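Local coordinates for conserved uncharacterized protein (predicted phosphoesterase COG0622) (Streptococcus pneumoniae, PDB 3CK2) that probably acts as a metal-dependent phosphodiesterase of the calcineurin-like phosphoesterase superfamily, holding two manganese ions in its active site, at residues A[23-28]-A[162-167]; A[58-63]-A[82-87]; A[144-149]-A[157-162]. All blocks are in the same frame, centred on the assembly; numbering follows the deposited sequence.

Interaction 1 (A[23-28]-A[162-167]); sequences EEVRDR and RDHEVY. With SRT (S,R meso-tartaric acid), chain F.
The imidazole of His164 is gripped by helix 19-29 in two ways, at its edge by Glu24 and over one face by Arg28. NE2 of His164 donates to OE2 of Glu24 across 3.0 Å. The bond is nearly straight, 168° at the hydrogen, and lies in the ring plane, but it reaches the carboxylate from above its own plane, the two planes being 71° apart. Glu24 arrives there with CG anti to its backbone N (chi1 -176°) and the chain extended beyond. Histidine suits the position because its two ring nitrogens can serve two partners: ND1 is hydrogen-bonded to the hydroxyl of Tyr145. The carboxylate would tend to favour a protonated ring, although the guanidinium on its face should work against this.

The tight part of the contact is the stack. The extended Arg28 chain and the histidine point in opposing senses as they pass, the guanidinium nearly parallel to the ring, with the group centres 4.2 Å apart. The fit is offset: CD of Arg28 sits over the middle of the ring, 3.6 Å from the centroid, in a CH-pi contact, while NE is 3.5 Å from CG of His164, CZ and NH2 lie towards CB and NH1 towards CD2. On the other face the carbonyl O of Arg162 lies towards the rim.

Elsewhere the contact is looser. CG2 of Val25, whose side chain packs on strand 7-12, comes only to 4.3 Å from CE1 of His164, and Glu24 and Arg28 remain largely exposed to solvent. The arrangement combines a His-carboxylate hydrogen bond and an offset arginine-histidine stack at the surface, joining a helix to the loop after strand 154-160 in the calcineurin-like phosphoesterase fold.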
loop_
_atom_site.group_PDB
_atom_site.type_symbol
_atom_site.label_atom_id
_atom_site.label_comp_id
_atom_site.label_asym_id
_atom_site.label_seq_id
_atom_site.Cartn_x
_atom_site.Cartn_y
_atom_site.Cartn_z
ATOM N N GLU A 23 3.534 13.626 5.402
ATOM C CA GLU A 23 4.877 14.213 5.662
ATOM C C GLU A 23 5.631 13.443 6.762
ATOM O O GLU A 23 6.809 13.173 6.642
ATOM C CB GLU A 23 4.751 15.692 6.077
ATOM C CG GLU A 23 6.089 16.416 6.296
ATOM C CD GLU A 23 5.951 17.885 6.730
ATOM O OE1 GLU A 23 4.875 18.276 7.236
ATOM O OE2 GLU A 23 6.949 18.642 6.615
ATOM N N GLU A 24 4.923 13.122 7.837
ATOM C CA GLU A 24 5.492 12.406 8.966
ATOM C C GLU A 24 5.994 11.023 8.566
ATOM O O GLU A 24 7.091 10.630 8.953
ATOM C CB GLU A 24 4.475 12.275 10.084
ATOM C CG GLU A 24 5.095 11.617 11.278
ATOM C CD GLU A 24 4.231 11.651 12.529
ATOM O OE1 GLU A 24 3.120 12.270 12.493
ATOM O OE2 GLU A 24 4.701 11.048 13.532
ATOM N N VAL A 25 5.198 10.308 7.786
ATOM C CA VAL A 25 5.560 8.972 7.297
ATOM C C VAL A 25 6.687 9.019 6.232
ATOM O O VAL A 25 7.613 8.180 6.253
ATOM C CB VAL A 25 4.273 8.201 6.768
ATOM C CG1 VAL A 25 4.632 6.996 5.884
ATOM C CG2 VAL A 25 3.374 7.825 7.942
ATOM N N ARG A 26 6.613 10.000 5.325
ATOM C CA ARG A 26 7.704 10.262 4.391
ATOM C C ARG A 26 9.023 10.444 5.157
ATOM O O ARG A 26 10.001 9.701 4.931
ATOM C CB ARG A 26 7.461 11.505 3.502
ATOM C CG ARG A 26 8.645 11.689 2.481
ATOM C CD ARG A 26 9.024 13.111 2.040
ATOM N NE ARG A 26 9.098 14.081 3.129
ATOM C CZ ARG A 26 8.907 15.390 2.967
ATOM N NH1 ARG A 26 8.657 15.858 1.767
ATOM N NH2 ARG A 26 8.968 16.247 3.993
ATOM N N ASP A 27 9.021 11.452 6.027
ATOM C CA ASP A 27 10.166 11.841 6.811
ATOM C C ASP A 27 10.747 10.692 7.637
ATOM O O ASP A 27 11.956 10.568 7.789
ATOM C CB ASP A 27 9.779 12.992 7.768
ATOM C CG ASP A 27 9.670 14.348 7.067
ATOM O OD1 ASP A 27 9.942 14.427 5.848
ATOM O OD2 ASP A 27 9.327 15.340 7.748
ATOM N N ARG A 28 9.882 9.876 8.198
ATOM C CA ARG A 28 10.335 8.791 9.057
ATOM C C ARG A 28 11.080 7.716 8.270
ATOM O O ARG A 28 12.078 7.143 8.738
ATOM C CB ARG A 28 9.125 8.172 9.748
ATOM C CG ARG A 28 9.479 7.167 10.799
ATOM C CD ARG A 28 8.235 6.642 11.450
ATOM N NE ARG A 28 8.583 5.588 12.389
ATOM C CZ ARG A 28 9.055 5.807 13.616
ATOM N NH1 ARG A 28 9.202 7.051 14.090
ATOM N NH2 ARG A 28 9.365 4.771 14.381
ATOM N N ARG A 162 -0.672 5.306 13.816
ATOM C CA ARG A 162 -0.155 6.650 13.538
ATOM C C ARG A 162 0.968 7.077 14.474
ATOM O O ARG A 162 1.617 8.126 14.232
ATOM C CB ARG A 162 -1.318 7.663 13.558
ATOM C CG ARG A 162 -2.142 7.555 12.271
ATOM C CD ARG A 162 -3.421 8.398 12.283
ATOM N NE ARG A 162 -3.142 9.822 12.373
ATOM C CZ ARG A 162 -3.394 10.720 11.441
ATOM N NH1 ARG A 162 -4.004 10.382 10.340
ATOM N NH2 ARG A 162 -3.085 11.991 11.651
ATOM N N ASP A 163 1.205 6.282 15.523
ATOM C CA ASP A 163 2.385 6.436 16.366
ATOM C C ASP A 163 3.478 5.436 16.020
ATOM O O ASP A 163 4.493 5.376 16.702
ATOM C CB ASP A 163 2.000 6.328 17.864
ATOM C CG ASP A 163 1.176 7.515 18.344
ATOM O OD1 ASP A 163 1.027 8.532 17.598
ATOM O OD2 ASP A 163 0.675 7.430 19.469
ATOM N N HIS A 164 3.258 4.662 14.950
ATOM C CA HIS A 164 4.281 3.819 14.330
ATOM C C HIS A 164 4.575 2.588 15.177
ATOM O O HIS A 164 5.706 2.083 15.219
ATOM C CB HIS A 164 5.558 4.630 14.060
ATOM C CG HIS A 164 5.301 5.990 13.492
ATOM N ND1 HIS A 164 4.742 6.177 12.250
ATOM C CD2 HIS A 164 5.484 7.232 14.017
ATOM C CE1 HIS A 164 4.607 7.474 12.027
ATOM N NE2 HIS A 164 5.050 8.134 13.084
ATOM N N GLU A 165 3.533 2.095 15.846
ATOM C CA GLU A 165 3.639 0.902 16.693
ATOM C C GLU A 165 2.864 -0.183 16.002
ATOM O O GLU A 165 1.843 0.109 15.391
ATOM C CB GLU A 165 2.984 1.130 18.046
ATOM C CG GLU A 165 3.387 2.387 18.759
ATOM C CD GLU A 165 4.625 2.257 19.587
ATOM O OE1 GLU A 165 5.055 1.118 19.911
ATOM O OE2 GLU A 165 5.154 3.328 19.968
ATOM N N VAL A 166 3.296 -1.436 16.142
ATOM C CA VAL A 166 2.549 -2.559 15.592
ATOM C C VAL A 166 1.205 -2.629 16.323
ATOM O O VAL A 166 1.131 -2.513 17.548
ATOM C CB VAL A 166 3.338 -3.865 15.681
ATOM C CG1 VAL A 166 2.576 -5.035 15.134
ATOM C CG2 VAL A 166 4.679 -3.748 14.943
ATOM N N TYR A 167 0.139 -2.734 15.557
ATOM C CA TYR A 167 -1.157 -2.992 16.128
ATOM C C TYR A 167 -1.399 -4.514 16.164
ATOM O O TYR A 167 -1.358 -5.192 15.138
ATOM C CB TYR A 167 -2.228 -2.295 15.305
ATOM C CG TYR A 167 -3.524 -2.147 16.032
ATOM C CD1 TYR A 167 -3.632 -1.267 17.087
ATOM C CD2 TYR A 167 -4.633 -2.887 15.669
ATOM C CE1 TYR A 167 -4.809 -1.089 17.766
ATOM C CE2 TYR A 167 -5.854 -2.708 16.332
ATOM C CZ TYR A 167 -5.923 -1.785 17.376
ATOM O OH TYR A 167 -7.055 -1.611 18.088
HETATM O O1 SRT F . 5.243 -10.606 14.480
HETATM O O11 SRT F . 3.703 -10.586 16.063
HETATM C C1 SRT F . 4.592 -10.018 15.377
HETATM C C2 SRT F . 4.874 -8.558 15.620
HETATM O O2 SRT F . 4.777 -7.895 14.361
HETATM C C3 SRT F . 6.279 -8.254 16.177
HETATM O O3 SRT F . 6.853 -9.422 16.785
HETATM C C4 SRT F . 6.275 -7.089 17.152
HETATM O O4 SRT F . 7.375 -6.668 17.584
HETATM O O41 SRT F . 5.201 -6.536 17.493
#

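Interaction 2 (A[58-63]-A[82-87]); sequences KGNMDF and QTHGHL
The carbonyl O of Gly59, a residue packed on His84, is gripped by two donors, one from each side of the carbonyl plane: NZ of Lys58 at 3.0 Å and the backbone N of Asp62, which closes the type I turn 59-62. The same ammonium also bonds O of Asp62 at 2.7 Å, and OD2 of Asp62 takes the N-H of Gly59. A lysine suits this place because one flexible, many-handed donor can bind several carbonyls; its NZ also donates to water 2, which is hydrogen-bonded to NE2 of His86.

Against this turn lie two histidine rings. CA of Gly59 rests over the face of His84, 3.5 Å from the centroid in a CH-pi contact. Having no side chain, Gly59 lets the imidazole lie directly against the backbone. CG of His84, anti to its own backbone N (chi1 -169°), stands 3.5 Å from CA of Gly59. CB of Asn60 covers a face of His86, with CD2 of the ring 3.5 Å away, while O of Lys58 stands at the ring's edge, near CE1. Water 1 bridges the two backbones, donating to O of Lys58 and accepting from N of His84.

OD1 of Asn60 and NE2 of His84 are 3.4 Å apart without a hydrogen bond, because both coordinate the same manganese; amide and imidazole planes are 39° apart. ND1 of His84 donates to the carbonyl O of Asn39, which fixes the ring's rotation and leaves NE2 to the metal. OD2 of Asp62 also accepts from N of Asp41. Asp41 and His113 complete the protein ligands of this ion, and Asp41 also binds the second. The Gly-Asn turn and the histidine after a strand are hallmarks of the dinuclear metal site of calcineurin-like phosphoesterases.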
loop_
_atom_site.group_PDB
_atom_site.type_symbol
_atom_site.label_atom_id
_atom_site.label_comp_id
_atom_site.label_asym_id
_atom_site.label_seq_id
_atom_site.Cartn_x
_atom_site.Cartn_y
_atom_site.Cartn_z
ATOM N N LYS A 58 -3.540 7.250 -8.256
ATOM C CA LYS A 58 -4.747 8.036 -8.182
ATOM C C LYS A 58 -5.928 7.297 -7.539
ATOM O O LYS A 58 -6.285 6.208 -7.973
ATOM C CB LYS A 58 -5.174 8.476 -9.574
ATOM C CG LYS A 58 -6.311 9.543 -9.581
ATOM C CD LYS A 58 -7.042 9.507 -10.959
ATOM C CE LYS A 58 -8.180 10.562 -11.068
ATOM N NZ LYS A 58 -9.240 10.385 -10.076
ATOM N N GLY A 59 -6.553 7.956 -6.556
ATOM C CA GLY A 59 -7.818 7.515 -6.004
ATOM C C GLY A 59 -9.006 8.200 -6.662
ATOM O O GLY A 59 -8.858 9.221 -7.352
ATOM N N ASN A 60 -10.202 7.663 -6.453
ATOM C CA ASN A 60 -11.396 8.339 -6.996
ATOM C C ASN A 60 -11.670 9.743 -6.404
ATOM O O ASN A 60 -12.353 10.549 -7.038
ATOM C CB ASN A 60 -12.636 7.460 -6.885
ATOM C CG ASN A 60 -12.998 7.106 -5.451
ATOM O OD1 ASN A 60 -12.168 6.573 -4.727
ATOM N ND2 ASN A 60 -14.264 7.342 -5.061
HETATM N N MSE A 61 -11.136 10.015 -5.211
HETATM C CA MSE A 61 -11.302 11.295 -4.513
HETATM C C MSE A 61 -10.085 12.206 -4.723
HETATM O O MSE A 61 -9.948 13.209 -4.046
HETATM C CB MSE A 61 -11.546 11.091 -2.987
HETATM C CG MSE A 61 -12.843 10.386 -2.636
HETATM SE SE MSE A 61 -14.418 11.208 -3.450
HETATM C CE MSE A 61 -15.863 10.136 -2.747
ATOM N N ASP A 62 -9.229 11.845 -5.676
ATOM C CA ASP A 62 -8.140 12.670 -6.161
ATOM C C ASP A 62 -8.579 13.281 -7.482
ATOM O O ASP A 62 -8.791 12.553 -8.459
ATOM C CB ASP A 62 -6.855 11.831 -6.378
ATOM C CG ASP A 62 -6.228 11.370 -5.077
ATOM O OD1 ASP A 62 -6.282 12.142 -4.116
ATOM O OD2 ASP A 62 -5.655 10.260 -5.022
ATOM N N PHE A 63 -8.748 14.598 -7.512
ATOM C CA PHE A 63 -9.385 15.250 -8.652
ATOM C C PHE A 63 -8.398 15.937 -9.585
ATOM O O PHE A 63 -8.689 16.087 -10.755
ATOM C CB PHE A 63 -10.490 16.193 -8.192
ATOM C CG PHE A 63 -11.603 15.482 -7.462
ATOM C CD1 PHE A 63 -12.352 14.507 -8.099
ATOM C CD2 PHE A 63 -11.887 15.760 -6.147
ATOM C CE1 PHE A 63 -13.379 13.839 -7.427
ATOM C CE2 PHE A 63 -12.929 15.085 -5.478
ATOM C CZ PHE A 63 -13.650 14.132 -6.113
ATOM N N GLN A 82 0.468 -1.650 -8.098
ATOM C CA GLN A 82 -0.158 -0.706 -7.214
ATOM C C GLN A 82 -1.277 0.014 -7.946
ATOM O O GLN A 82 -1.086 0.547 -9.046
ATOM C CB GLN A 82 0.893 0.308 -6.799
ATOM C CG GLN A 82 0.488 1.260 -5.749
ATOM C CD GLN A 82 1.504 2.346 -5.518
ATOM O OE1 GLN A 82 2.492 2.483 -6.270
ATOM N NE2 GLN A 82 1.258 3.156 -4.494
ATOM N N THR A 83 -2.438 0.053 -7.318
ATOM C CA THR A 83 -3.595 0.760 -7.869
ATOM C C THR A 83 -4.485 1.138 -6.710
ATOM O O THR A 83 -4.344 0.574 -5.627
ATOM C CB THR A 83 -4.341 -0.114 -8.949
ATOM O OG1 THR A 83 -5.196 0.710 -9.728
ATOM C CG2 THR A 83 -5.159 -1.241 -8.338
ATOM N N HIS A 84 -5.382 2.105 -6.898
ATOM C CA HIS A 84 -6.352 2.413 -5.836
ATOM C C HIS A 84 -7.354 1.286 -5.646
ATOM O O HIS A 84 -7.503 0.770 -4.555
ATOM C CB HIS A 84 -7.049 3.737 -6.081
ATOM C CG HIS A 84 -7.857 4.232 -4.919
ATOM N ND1 HIS A 84 -7.283 4.586 -3.714
ATOM C CD2 HIS A 84 -9.188 4.477 -4.790
ATOM C CE1 HIS A 84 -8.226 5.038 -2.897
ATOM N NE2 HIS A 84 -9.389 4.981 -3.522
ATOM N N GLY A 85 -8.028 0.890 -6.708
ATOM C CA GLY A 85 -8.943 -0.281 -6.681
ATOM C C GLY A 85 -10.296 -0.030 -7.317
ATOM O O GLY A 85 -10.918 -0.946 -7.794
ATOM N N HIS A 86 -10.715 1.228 -7.351
ATOM C CA HIS A 86 -12.007 1.619 -7.900
ATOM C C HIS A 86 -12.180 1.298 -9.379
ATOM O O HIS A 86 -13.310 1.012 -9.842
ATOM C CB HIS A 86 -12.275 3.126 -7.640
ATOM C CG HIS A 86 -11.326 4.060 -8.325
ATOM N ND1 HIS A 86 -9.987 4.103 -8.021
ATOM C CD2 HIS A 86 -11.534 5.045 -9.236
ATOM C CE1 HIS A 86 -9.399 5.036 -8.754
ATOM N NE2 HIS A 86 -10.317 5.636 -9.486
ATOM N N LEU A 87 -11.071 1.336 -10.114
ATOM C CA LEU A 87 -11.105 1.059 -11.520
ATOM C C LEU A 87 -11.149 -0.437 -11.770
ATOM O O LEU A 87 -11.317 -0.826 -12.919
ATOM C CB LEU A 87 -9.902 1.688 -12.265
ATOM C CG LEU A 87 -9.773 3.210 -12.150
ATOM C CD1 LEU A 87 -8.418 3.679 -12.683
ATOM C CD2 LEU A 87 -10.952 3.909 -12.851
HETATM O O HOH W 1 -5.807 3.941 -9.137
HETATM O O HOH W 2 -10.084 7.883 -11.164
#

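Interaction 3 (A[144-149]-A[157-162]); sequences LYARVE and VDFLTR. With SRT (S,R meso-tartaric acid), chain F.
Strands 145-149 and 157-160 run antiparallel, at 153° between their directions, with Tyr145-Leu160 and Arg147-Asp158 as hydrogen-bonded pairs and Ala146-Phe159 and Val148-Val157 as non-hydrogen-bonded ones. The shortest of the four backbone bonds is from N of Leu160 to O of Tyr145, 2.7 Å.

Tyr145, Arg147, Asp158 and Leu160 share one face of the sheet. CB of Leu160 lies over one face of the Tyr145 ring, 3.9 Å from the centroid and offset towards the rim, while CD2 of Leu160 is 3.5 Å from CE1 of Tyr145. A leucine offers branched methyl and methylene surface to such a ring, whose hydroxyl is hydrogen-bonded to that of Tyr29. On the other face Ala146 and Val148 meet Phe159 and Val157. The small CB of Ala146 lies 4.0 Å from CD1 of Phe159, and all four side chains reach Leu128 or Pro130 of strand 125-130, so this face packs against the second sheet.

The Arg147 and Asp158 side chains leave the sheet together. NH2 of Arg147 donates to OD2 of Asp158 at 3.1 Å, close to the guanidinium plane but 56° above that of the carboxylate; the two planes are almost perpendicular. The chain's bend at chi3 (61°) places NE, which donates to water 3. That water is also within hydrogen-bonding distance of OD2, and water 4 donates to OD2 and links Asp158 to OE1 of Glu149.

OD1 of Asp158 is hydrogen-bonded to the hydroxyl of Ser171 and lies only 2.2 Å from O2 of the bound meso-tartaric acid. That approach is too short to be taken at face value; if it is real, an acid group probably holds a proton and donates it, while Arg147 and the waters should stabilise negative charge on OD2.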
loop_
_atom_site.group_PDB
_atom_site.type_symbol
_atom_site.label_atom_id
_atom_site.label_comp_id
_atom_site.label_asym_id
_atom_site.label_seq_id
_atom_site.Cartn_x
_atom_site.Cartn_y
_atom_site.Cartn_z
ATOM N N LEU A 144 -4.448 3.147 10.343
ATOM C CA LEU A 144 -3.358 2.214 10.116
ATOM C C LEU A 144 -2.689 2.462 8.799
ATOM O O LEU A 144 -3.292 2.999 7.878
ATOM C CB LEU A 144 -3.880 0.770 10.152
ATOM C CG LEU A 144 -4.425 0.164 11.473
ATOM C CD1 LEU A 144 -5.074 -1.185 11.188
ATOM C CD2 LEU A 144 -3.359 0.009 12.569
ATOM N N TYR A 145 -1.405 2.112 8.759
ATOM C CA TYR A 145 -0.673 1.827 7.538
ATOM C C TYR A 145 0.062 0.487 7.740
ATOM O O TYR A 145 -0.071 -0.164 8.781
ATOM C CB TYR A 145 0.275 2.975 7.173
ATOM C CG TYR A 145 1.411 3.248 8.128
ATOM C CD1 TYR A 145 2.689 2.786 7.842
ATOM C CD2 TYR A 145 1.223 4.014 9.307
ATOM C CE1 TYR A 145 3.751 3.054 8.687
ATOM C CE2 TYR A 145 2.272 4.297 10.144
ATOM C CZ TYR A 145 3.544 3.803 9.842
ATOM O OH TYR A 145 4.638 4.013 10.668
ATOM N N ALA A 146 0.814 0.071 6.735
ATOM C CA ALA A 146 1.420 -1.271 6.704
ATOM C C ALA A 146 2.924 -1.228 6.401
ATOM O O ALA A 146 3.423 -0.381 5.652
ATOM C CB ALA A 146 0.659 -2.212 5.684
ATOM N N ARG A 147 3.622 -2.146 7.044
ATOM C CA ARG A 147 5.012 -2.501 6.752
ATOM C C ARG A 147 5.079 -3.937 6.215
ATOM O O ARG A 147 4.540 -4.861 6.840
ATOM C CB ARG A 147 5.857 -2.398 8.012
ATOM C CG ARG A 147 7.307 -2.723 7.755
ATOM C CD ARG A 147 8.141 -2.608 9.011
ATOM N NE ARG A 147 7.665 -3.546 10.026
ATOM C CZ ARG A 147 7.843 -3.406 11.345
ATOM N NH1 ARG A 147 8.485 -2.364 11.847
ATOM N NH2 ARG A 147 7.358 -4.307 12.173
ATOM N N VAL A 148 5.721 -4.121 5.068
ATOM C CA VAL A 148 5.993 -5.459 4.543
ATOM C C VAL A 148 7.514 -5.729 4.534
ATOM O O VAL A 148 8.287 -4.921 4.014
ATOM C CB VAL A 148 5.402 -5.691 3.104
ATOM C CG1 VAL A 148 5.563 -7.184 2.689
ATOM C CG2 VAL A 148 3.928 -5.224 3.013
ATOM N N GLU A 149 7.918 -6.863 5.113
ATOM C CA GLU A 149 9.306 -7.337 5.001
ATOM C C GLU A 149 9.387 -8.510 4.025
ATOM O O GLU A 149 8.573 -9.436 4.054
ATOM C CB GLU A 149 9.867 -7.634 6.376
ATOM C CG GLU A 149 9.707 -6.373 7.220
ATOM C CD GLU A 149 10.425 -6.406 8.536
ATOM O OE1 GLU A 149 10.032 -7.244 9.382
ATOM O OE2 GLU A 149 11.371 -5.579 8.711
ATOM N N VAL A 157 3.935 -9.202 7.103
ATOM C CA VAL A 157 3.114 -7.976 7.149
ATOM C C VAL A 157 2.729 -7.576 8.580
ATOM O O VAL A 157 2.190 -8.372 9.345
ATOM C CB VAL A 157 1.825 -8.135 6.311
ATOM C CG1 VAL A 157 0.969 -6.852 6.380
ATOM C CG2 VAL A 157 2.174 -8.599 4.847
ATOM N N ASP A 158 3.055 -6.340 8.941
ATOM C CA ASP A 158 2.586 -5.735 10.185
ATOM C C ASP A 158 1.793 -4.502 9.871
ATOM O O ASP A 158 2.133 -3.757 8.956
ATOM C CB ASP A 158 3.753 -5.326 11.050
ATOM C CG ASP A 158 4.459 -6.510 11.667
ATOM O OD1 ASP A 158 3.857 -7.272 12.472
ATOM O OD2 ASP A 158 5.618 -6.691 11.301
ATOM N N PHE A 159 0.731 -4.282 10.634
ATOM C CA PHE A 159 -0.002 -3.032 10.547
ATOM C C PHE A 159 0.376 -2.101 11.693
ATOM O O PHE A 159 0.514 -2.528 12.810
ATOM C CB PHE A 159 -1.502 -3.306 10.481
ATOM C CG PHE A 159 -1.914 -4.018 9.226
ATOM C CD1 PHE A 159 -2.308 -3.315 8.121
ATOM C CD2 PHE A 159 -1.894 -5.400 9.163
ATOM C CE1 PHE A 159 -2.683 -3.986 6.996
ATOM C CE2 PHE A 159 -2.285 -6.069 8.029
ATOM C CZ PHE A 159 -2.666 -5.361 6.943
ATOM N N LEU A 160 0.572 -0.823 11.361
ATOM C CA LEU A 160 1.187 0.155 12.261
ATOM C C LEU A 160 0.223 1.287 12.490
ATOM O O LEU A 160 -0.558 1.649 11.613
ATOM C CB LEU A 160 2.492 0.703 11.679
ATOM C CG LEU A 160 3.832 -0.043 11.883
ATOM C CD1 LEU A 160 3.748 -1.511 11.686
ATOM C CD2 LEU A 160 4.847 0.561 10.926
ATOM N N THR A 161 0.268 1.828 13.695
ATOM C CA THR A 161 -0.597 2.913 14.059
ATOM C C THR A 161 0.061 4.209 13.624
ATOM O O THR A 161 1.197 4.224 13.119
ATOM C CB THR A 161 -0.898 2.945 15.569
ATOM O OG1 THR A 161 0.268 3.337 16.287
ATOM C CG2 THR A 161 -1.452 1.594 16.079
ATOM N N ARG A 162 -0.672 5.306 13.816
ATOM C CA ARG A 162 -0.155 6.650 13.538
ATOM C C ARG A 162 0.968 7.077 14.474
ATOM O O ARG A 162 1.617 8.126 14.232
ATOM C CB ARG A 162 -1.318 7.663 13.558
ATOM C CG ARG A 162 -2.142 7.555 12.271
ATOM C CD ARG A 162 -3.421 8.398 12.283
ATOM N NE ARG A 162 -3.142 9.822 12.373
ATOM C CZ ARG A 162 -3.394 10.720 11.441
ATOM N NH1 ARG A 162 -4.004 10.382 10.340
ATOM N NH2 ARG A 162 -3.085 11.991 11.651
HETATM O O1 SRT F . 5.243 -10.606 14.480
HETATM O O11 SRT F . 3.703 -10.586 16.063
HETATM C C1 SRT F . 4.592 -10.018 15.377
HETATM C C2 SRT F . 4.874 -8.558 15.620
HETATM O O2 SRT F . 4.777 -7.895 14.361
HETATM C C3 SRT F . 6.279 -8.254 16.177
HETATM O O3 SRT F . 6.853 -9.422 16.785
HETATM C C4 SRT F . 6.275 -7.089 17.152
HETATM O O4 SRT F . 7.375 -6.668 17.584
HETATM O O41 SRT F . 5.201 -6.536 17.493
HETATM O O HOH W 3 6.627 -6.145 8.760
HETATM O O HOH W 4 8.332 -7.985 11.374
#

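Interactions 1 and 3 form one continuous region, their centres 9 Å apart and Arg162 common to both. Two hydrogen bonds probably join them directly: ND1 of His164 meets OH of Tyr145 at 2.7 Å, and N of Tyr167 meets O of Phe159 at 2.8 Å. Both also touch the tartaric acid, through Val166 and Asp158, in a pocket completed by Lys156 and Ser171. Interaction 2 stands apart at the manganese site, its centre about 22 Å from that of interaction 1 and about 20 Å from that of interaction 3, on the opposite side of the chain's centre from the latter. The tartaric acid pocket is therefore distinct from the metal centre.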